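Local structure of ribonucleoside-diphosphate reductase subunit beta (Streptococcus sanguinis, 4N83) at residues D66-E71 against E135-I140; I151-L156 against T196-K201. The protein probably supplies deoxyribonucleotides for DNA synthesis as the metal-binding small subunit of a class Ib ribonucleotide reductase, here loaded with two manganese(II) ions. One frame throughout, in Å; residues are numbered along the deposited sequence.

Overall arrangement
Both contacts are buried helix-to-helix packings, their centres about 11 Å (contact 1) and 10 Å (contact 2) from the centre of the chain and 14 Å from each other. Contact 1 joins helix 49-78 to helix 128-143, and contact 2 joins helix 148-160 to helix 178-206; no helix is shared, but helices 128-143 and 148-160 are consecutive, and A152 packs on I137 and I140. Neither has a hydrogen bond across its segments, yet a probable one ties Q69 of contact 1 to S153 of contact 2. Contact 1 contains the manganese ligand D66 and is touched by the second subunit, whereas contact 2 meets no other chain and lies beside ligands E157 and H194.

Contact 1 of 2, residues D66-E71 against E135-I140; sequences DTLQSE and EIINEI. With MN (manganese (II) ion), chain J.
L68 reaches from helix 49-78 to helix 128-143 with its two methyl groups. With CG anti to the backbone N (chi1 175°), the side chain extends outward and its fork divides between two neighbours. CD2 meets the branch methyl of I137, L68 CD2 to I137 CG2 being 4.0 Å, and the two side chains run at about a right angle. CD1 lies against N138, 3.9 Å from L68 CD1 to N138 CB and 4.0 Å from L68 CD1 to the amide carbon N138 CG, these side chains meeting at a slant. I137 offers CG2 because its chi1 of -62° sets that methyl beside the carbonyl carbon; CG1 and CD1 lead away, toward A152 of helix 148-160. No hydrogen bond crosses between the segments; S72 OG is bonded to L68 O and weakly to N138 OD1.

Just after L68 in the chain, helix 49-78 widens into a pi-type turn at 69-71. S70 OG donates to T67 O over 3.1 Å, 34° out of the carbonyl plane and on the same face as E71 N, so T67 O accepts two bonds. On the metal side, D66 OD1 binds manganese at 2.1 Å, while OD2 is hydrogen-bonded to Y104 OH. E97, E157 and E191 also bind that ion, and H100 belongs to the same site. Y5 of the second subunit packs on L68, and Y4 of that subunit on N138.

With 124 Å² buried, cohesion between the segments is dispersive. The metal bond and the bond to Y104 both rest on D66, whose carboxylate bridges the manganese and the predicted active-site tyrosine, consistent with a link between metal and tyrosine.

Contact 2 of 2, residues I151-L156 against T196-K201; sequences IASVFL and TYIGYK
V154 and I198 make the apolar part of this contact. The two side chains lie alongside, running opposite ways, with V154 CG2 3.8 Å from I198 CG2. V154 can present CG2 because chi1 of 171° leaves that methyl beside the backbone N and sends CG1 beside the carbonyl carbon. The same CG2 also reaches the main chain, 4.1 Å from G199 N; G199 has no side chain to intervene, and the V154 and G199 CA atoms come to 6.8 Å, the nearest such pair.

A second kind of meeting is mixed: S153 OG lies 3.9 Å from I198 CD1, a van der Waals touch. The hydroxyl's polar partner is instead Q69 of helix 49-78. L77 of that same helix packs against both S153 and I198.

The helix axes approach to 9.4 Å, and their N-to-C directions differ by 151°, which makes the pair roughly antiparallel. Manganese ligands follow or precede the touching residues on the same helices, E157 after V154 and H194 before I198. Such antiparallel helices carrying carboxylate and histidine ligands are characteristic of the ferritin-like helical bundle that houses the dimetal site of ribonucleotide reductase small subunits.

Contact 1 of 2, residues D66-E71 against E135-I140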
# COMPACT_ATOMS: atom_id res chain seq x y z
N ASP A 66 -4.45 7.69 -12.15
CA ASP A 66 -3.61 7.14 -11.08
C ASP A 66 -4.23 7.41 -9.71
O ASP A 66 -3.98 6.68 -8.75
CB ASP A 66 -2.18 7.68 -11.14
CG ASP A 66 -1.25 6.80 -11.97
OD1 ASP A 66 -1.16 5.59 -11.69
OD2 ASP A 66 -0.60 7.32 -12.90
N THR A 67 -5.04 8.48 -9.62
CA THR A 67 -5.84 8.75 -8.42
C THR A 67 -7.00 7.76 -8.34
O THR A 67 -7.32 7.26 -7.26
CB THR A 67 -6.41 10.18 -8.44
OG1 THR A 67 -5.37 11.12 -8.71
CG2 THR A 67 -7.06 10.53 -7.10
N LEU A 68 -7.63 7.51 -9.48
CA LEU A 68 -8.72 6.53 -9.59
C LEU A 68 -8.28 5.15 -9.11
O LEU A 68 -9.04 4.46 -8.43
CB LEU A 68 -9.20 6.45 -11.04
CG LEU A 68 -10.27 5.40 -11.38
CD1 LEU A 68 -11.57 5.69 -10.64
CD2 LEU A 68 -10.50 5.35 -12.88
N GLN A 69 -7.07 4.75 -9.49
CA GLN A 69 -6.54 3.43 -9.15
C GLN A 69 -6.17 3.29 -7.67
O GLN A 69 -6.50 2.29 -7.03
CB GLN A 69 -5.33 3.09 -10.02
CG GLN A 69 -5.67 2.79 -11.48
CD GLN A 69 -6.31 1.42 -11.67
OE1 GLN A 69 -5.65 0.46 -12.06
NE2 GLN A 69 -7.60 1.33 -11.38
N SER A 70 -5.49 4.30 -7.13
CA SER A 70 -5.01 4.25 -5.75
C SER A 70 -6.14 4.21 -4.71
O SER A 70 -6.04 3.50 -3.71
CB SER A 70 -4.09 5.44 -5.45
OG SER A 70 -4.78 6.68 -5.52
N GLU A 71 -7.20 4.97 -4.96
CA GLU A 71 -8.28 5.13 -3.98
C GLU A 71 -9.31 4.00 -4.05
O GLU A 71 -9.57 3.34 -3.04
CB GLU A 71 -8.95 6.50 -4.16
CG GLU A 71 -8.00 7.68 -3.94
CD GLU A 71 -8.65 9.03 -4.19
OE1 GLU A 71 -9.84 9.08 -4.57
OE2 GLU A 71 -7.95 10.06 -4.01
N GLU A 135 -15.65 7.39 -15.53
CA GLU A 135 -16.99 6.94 -15.12
C GLU A 135 -17.27 5.51 -15.58
O GLU A 135 -17.87 4.73 -14.84
CB GLU A 135 -18.07 7.88 -15.68
CG GLU A 135 -19.45 7.67 -15.08
CD GLU A 135 -20.55 8.35 -15.87
OE1 GLU A 135 -20.25 9.28 -16.66
OE2 GLU A 135 -21.73 7.97 -15.71
N ILE A 136 -16.85 5.17 -16.80
CA ILE A 136 -17.02 3.82 -17.33
C ILE A 136 -16.21 2.81 -16.51
O ILE A 136 -16.68 1.71 -16.25
CB ILE A 136 -16.60 3.74 -18.82
CG1 ILE A 136 -17.56 4.56 -19.69
CG2 ILE A 136 -16.60 2.29 -19.30
CD1 ILE A 136 -17.02 4.87 -21.07
N ILE A 137 -15.00 3.20 -16.12
CA ILE A 137 -14.09 2.31 -15.40
C ILE A 137 -14.50 2.13 -13.93
O ILE A 137 -14.51 1.01 -13.43
CB ILE A 137 -12.63 2.81 -15.49
CG1 ILE A 137 -12.15 2.83 -16.95
CG2 ILE A 137 -11.70 1.94 -14.65
CD1 ILE A 137 -12.02 1.47 -17.60
N ASN A 138 -14.81 3.23 -13.24
CA ASN A 138 -15.18 3.16 -11.82
C ASN A 138 -16.51 2.46 -11.59
O ASN A 138 -16.70 1.78 -10.58
CB ASN A 138 -15.21 4.56 -11.19
CG ASN A 138 -15.26 4.52 -9.67
OD1 ASN A 138 -14.84 3.54 -9.04
ND2 ASN A 138 -15.76 5.59 -9.07
N GLU A 139 -17.44 2.63 -12.53
CA GLU A 139 -18.73 1.92 -12.50
C GLU A 139 -18.52 0.41 -12.52
O GLU A 139 -19.25 -0.34 -11.88
CB GLU A 139 -19.62 2.37 -13.67
CG GLU A 139 -20.99 1.71 -13.73
CD GLU A 139 -21.00 0.38 -14.47
OE1 GLU A 139 -20.29 0.24 -15.49
OE2 GLU A 139 -21.73 -0.53 -14.03
N ILE A 140 -17.50 -0.03 -13.27
CA ILE A 140 -17.13 -1.45 -13.32
C ILE A 140 -16.55 -1.89 -11.97
O ILE A 140 -16.88 -2.97 -11.48
CB ILE A 140 -16.13 -1.74 -14.46
CG1 ILE A 140 -16.78 -1.48 -15.82
CG2 ILE A 140 -15.64 -3.18 -14.39
CD1 ILE A 140 -15.79 -1.23 -16.93
MN MN J . -0.63 3.61 -12.27

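Contact 2 of 2, residues I151-L156 against T196-K201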
# COMPACT_ATOMS: atom_id res chain seq x y z
N ILE A 151 -10.19 -6.91 -16.10
CA ILE A 151 -10.07 -6.50 -17.50
C ILE A 151 -9.96 -4.98 -17.63
O ILE A 151 -9.20 -4.48 -18.46
CB ILE A 151 -11.27 -6.99 -18.34
CG1 ILE A 151 -11.31 -8.52 -18.40
CG2 ILE A 151 -11.21 -6.43 -19.75
CD1 ILE A 151 -12.67 -9.09 -18.73
N ALA A 152 -10.72 -4.26 -16.81
CA ALA A 152 -10.76 -2.80 -16.86
C ALA A 152 -9.45 -2.17 -16.40
O ALA A 152 -8.99 -1.19 -16.99
CB ALA A 152 -11.92 -2.28 -16.02
N SER A 153 -8.86 -2.72 -15.34
CA SER A 153 -7.59 -2.22 -14.82
C SER A 153 -6.43 -2.50 -15.77
O SER A 153 -5.49 -1.70 -15.86
CB SER A 153 -7.29 -2.85 -13.45
OG SER A 153 -6.20 -2.20 -12.82
N VAL A 154 -6.49 -3.63 -16.48
CA VAL A 154 -5.48 -3.97 -17.49
C VAL A 154 -5.63 -3.06 -18.71
O VAL A 154 -4.64 -2.52 -19.20
CB VAL A 154 -5.56 -5.45 -17.91
CG1 VAL A 154 -4.66 -5.74 -19.11
CG2 VAL A 154 -5.16 -6.35 -16.74
N PHE A 155 -6.86 -2.89 -19.20
CA PHE A 155 -7.12 -1.94 -20.30
C PHE A 155 -6.70 -0.53 -19.91
O PHE A 155 -6.14 0.20 -20.73
CB PHE A 155 -8.61 -1.91 -20.68
CG PHE A 155 -9.04 -3.02 -21.61
CD1 PHE A 155 -8.24 -3.44 -22.67
CD2 PHE A 155 -10.29 -3.61 -21.45
CE1 PHE A 155 -8.66 -4.45 -23.52
CE2 PHE A 155 -10.72 -4.61 -22.30
CZ PHE A 155 -9.90 -5.04 -23.33
N LEU A 156 -6.98 -0.15 -18.67
CA LEU A 156 -6.68 1.19 -18.18
C LEU A 156 -5.20 1.51 -18.31
O LEU A 156 -4.81 2.39 -19.08
CB LEU A 156 -7.13 1.35 -16.72
CG LEU A 156 -6.82 2.66 -16.00
CD1 LEU A 156 -7.27 3.87 -16.81
CD2 LEU A 156 -7.47 2.67 -14.62
N THR A 196 0.65 -7.73 -16.09
CA THR A 196 1.01 -9.14 -16.16
C THR A 196 0.42 -9.94 -14.99
O THR A 196 -0.11 -11.03 -15.19
CB THR A 196 2.54 -9.33 -16.17
OG1 THR A 196 3.11 -8.54 -17.22
CG2 THR A 196 2.91 -10.80 -16.39
N TYR A 197 0.51 -9.38 -13.79
CA TYR A 197 0.04 -10.07 -12.58
C TYR A 197 -1.48 -10.11 -12.52
O TYR A 197 -2.06 -11.17 -12.26
CB TYR A 197 0.58 -9.39 -11.33
CG TYR A 197 0.22 -10.13 -10.05
CD1 TYR A 197 0.63 -11.44 -9.84
CD2 TYR A 197 -0.51 -9.51 -9.04
CE1 TYR A 197 0.31 -12.12 -8.68
CE2 TYR A 197 -0.84 -10.18 -7.87
CZ TYR A 197 -0.42 -11.48 -7.70
OH TYR A 197 -0.74 -12.16 -6.54
N ILE A 198 -2.12 -8.97 -12.74
CA ILE A 198 -3.58 -8.89 -12.75
C ILE A 198 -4.12 -9.74 -13.91
O ILE A 198 -5.12 -10.44 -13.76
CB ILE A 198 -4.09 -7.44 -12.87
CG1 ILE A 198 -3.74 -6.65 -11.60
CG2 ILE A 198 -5.60 -7.41 -13.10
CD1 ILE A 198 -3.92 -5.15 -11.73
N GLY A 199 -3.45 -9.67 -15.06
CA GLY A 199 -3.81 -10.47 -16.22
C GLY A 199 -3.60 -11.97 -16.05
O GLY A 199 -4.28 -12.77 -16.70
N TYR A 200 -2.66 -12.35 -15.19
CA TYR A 200 -2.42 -13.76 -14.89
C TYR A 200 -3.53 -14.34 -14.02
O TYR A 200 -4.05 -15.42 -14.30
CB TYR A 200 -1.07 -13.96 -14.20
CG TYR A 200 -0.95 -15.29 -13.49
CD1 TYR A 200 -0.97 -16.48 -14.21
CD2 TYR A 200 -0.85 -15.36 -12.11
CE1 TYR A 200 -0.87 -17.70 -13.56
CE2 TYR A 200 -0.76 -16.57 -11.45
CZ TYR A 200 -0.77 -17.74 -12.19
OH TYR A 200 -0.67 -18.96 -11.54
N LYS A 201 -3.87 -13.63 -12.95
CA LYS A 201 -4.95 -14.04 -12.04
C LYS A 201 -6.31 -14.06 -12.74
O LYS A 201 -7.22 -14.77 -12.32
CB LYS A 201 -5.00 -13.13 -10.81
CG LYS A 201 -3.86 -13.34 -9.82
CD LYS A 201 -4.08 -14.59 -8.99
CE LYS A 201 -2.88 -14.91 -8.10
NZ LYS A 201 -3.03 -16.21 -7.39